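Local coordinates for REP protein (Adeno-associated virus 5, PDB 1UUT), which nicks viral DNA as the nuclease domain of Rep, a replication-initiator endonuclease, and also binds the RBE' stem-loop of the viral inverted terminal repeat, at a contact of chain A with DNA. Coordinates in Å, arbitrary orientation; residue numbers count along the deposited sequence, not the author numbering.

A contact of chain A with DNA. Residues 29, 58, 61, 118-119. With nucleotides of chain B.
Trp29 lies flat against the unpaired base of DT7, probably in the loop of the RBE' hairpin, its six-membered ring stacked on the pyrimidine with centroids 4.0 Å apart and planes only 14° from parallel. The deoxyribose continues the same cover: C2' of DT7 sits over the five-membered ring of the indole as a CH-pi contact. With CG anti to the backbone N (chi1 161°), Trp29 points away from helix 24-32 and lays this face along the nucleotide. At the indole edge, NE1 reaches a water that passes the contact on to OP1 of DT8.

Arg58 comes in between the two thymines and shares its N-H groups between both of them and the protein backbone. Arg58 NE donates to O2 of DT7 at 2.9 Å, a bent bond with the oxygen tilted out of the guanidinium plane. NH1 serves two acceptors, O2 of DT8 near that plane and phosphate oxygen OP2 of DT8. Arg58 NH2 points to the backbone O of Val118 at 3.1 Å, a nearly straight bond that helps fix the rotation of the group. One helical turn along, Arg61 bends at chi3 (-67°) and brings NH1 to the same OP2 of DT8 at 2.7 Å, so two arginines hold one phosphate oxygen by salt bridges.

Recognition of the unpaired DT7 base is completed on its Watson-Crick edge, which together with the Arg58 bond to O2 probably helps select thymine: DT7 N3 donates to the backbone O of Val119 at 3.0 Å.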
# COMPACT_ATOMS: atom_id res chain seq x y z
N TRP A 29 3.24 -20.80 0.88
CA TRP A 29 3.83 -19.58 1.40
C TRP A 29 2.77 -18.66 2.00
O TRP A 29 2.82 -18.34 3.19
CB TRP A 29 4.63 -18.84 0.31
CG TRP A 29 4.88 -17.38 0.60
CD1 TRP A 29 5.44 -16.86 1.74
CD2 TRP A 29 4.52 -16.26 -0.22
NE1 TRP A 29 5.42 -15.48 1.68
CE2 TRP A 29 4.86 -15.09 0.49
CE3 TRP A 29 3.93 -16.14 -1.49
CZ2 TRP A 29 4.63 -13.82 -0.02
CZ3 TRP A 29 3.70 -14.86 -1.99
CH2 TRP A 29 4.05 -13.72 -1.26
N ARG A 58 4.75 -8.54 0.99
CA ARG A 58 5.83 -8.94 0.09
C ARG A 58 5.87 -7.94 -1.08
O ARG A 58 6.94 -7.46 -1.47
CB ARG A 58 5.57 -10.37 -0.42
CG ARG A 58 6.49 -10.86 -1.51
CD ARG A 58 7.91 -11.17 -1.06
NE ARG A 58 8.69 -11.65 -2.20
CZ ARG A 58 10.01 -11.59 -2.32
NH1 ARG A 58 10.76 -11.07 -1.35
NH2 ARG A 58 10.58 -12.00 -3.44
N ARG A 61 7.34 -4.53 0.27
CA ARG A 61 8.79 -4.56 0.43
C ARG A 61 9.56 -4.61 -0.89
O ARG A 61 10.60 -3.96 -1.03
CB ARG A 61 9.19 -5.66 1.40
CG ARG A 61 8.74 -5.35 2.82
CD ARG A 61 9.03 -6.47 3.79
NE ARG A 61 8.22 -7.65 3.51
CZ ARG A 61 8.68 -8.74 2.92
NH1 ARG A 61 9.94 -8.81 2.53
NH2 ARG A 61 7.87 -9.78 2.71
N VAL A 118 9.33 -11.95 -9.27
CA VAL A 118 9.71 -12.42 -7.93
C VAL A 118 8.62 -12.66 -6.87
O VAL A 118 8.93 -13.13 -5.78
CB VAL A 118 10.83 -11.54 -7.33
CG1 VAL A 118 11.99 -11.41 -8.32
CG2 VAL A 118 10.29 -10.16 -6.93
N VAL A 119 7.37 -12.34 -7.19
CA VAL A 119 6.28 -12.55 -6.24
C VAL A 119 5.24 -13.53 -6.78
O VAL A 119 4.74 -14.38 -6.05
CB VAL A 119 5.54 -11.22 -5.85
CG1 VAL A 119 4.47 -11.49 -4.79
CG2 VAL A 119 6.54 -10.19 -5.34
P DT B 7 11.91 -19.24 0.87
OP1 DT B 7 10.76 -20.05 1.34
OP2 DT B 7 12.88 -19.82 -0.10
O5' DT B 7 11.37 -17.90 0.21
C5' DT B 7 10.50 -17.04 0.93
C4' DT B 7 10.35 -15.73 0.20
O4' DT B 7 9.86 -15.96 -1.14
C3' DT B 7 9.34 -14.80 0.86
O3' DT B 7 9.78 -13.45 0.68
C2' DT B 7 8.08 -15.04 0.06
C1' DT B 7 8.66 -15.21 -1.33
N1 DT B 7 7.80 -15.92 -2.29
C2 DT B 7 7.15 -15.15 -3.22
O2 DT B 7 7.24 -13.94 -3.28
N3 DT B 7 6.37 -15.87 -4.09
C4 DT B 7 6.18 -17.24 -4.12
O4 DT B 7 5.45 -17.73 -4.98
C5 DT B 7 6.88 -17.98 -3.10
C7 DT B 7 6.71 -19.46 -3.04
C6 DT B 7 7.66 -17.29 -2.25
P DT B 8 10.16 -12.56 1.95
OP1 DT B 8 9.13 -12.79 2.99
OP2 DT B 8 10.41 -11.19 1.45
O5' DT B 8 11.54 -13.18 2.47
C5' DT B 8 12.71 -13.16 1.64
C4' DT B 8 13.87 -12.52 2.37
O4' DT B 8 15.01 -12.52 1.49
C3' DT B 8 13.66 -11.06 2.78
O3' DT B 8 14.35 -10.80 4.01
C2' DT B 8 14.30 -10.29 1.64
C1' DT B 8 15.46 -11.19 1.28
N1 DT B 8 15.94 -11.07 -0.12
C2 DT B 8 15.03 -11.10 -1.16
O2 DT B 8 13.83 -11.23 -1.00
N3 DT B 8 15.59 -10.97 -2.41
C4 DT B 8 16.93 -10.82 -2.72
O4 DT B 8 17.27 -10.72 -3.89
C5 DT B 8 17.82 -10.80 -1.58
C7 DT B 8 19.29 -10.65 -1.81
C6 DT B 8 17.29 -10.93 -0.36
O HOH W 1 6.61 -13.45 3.24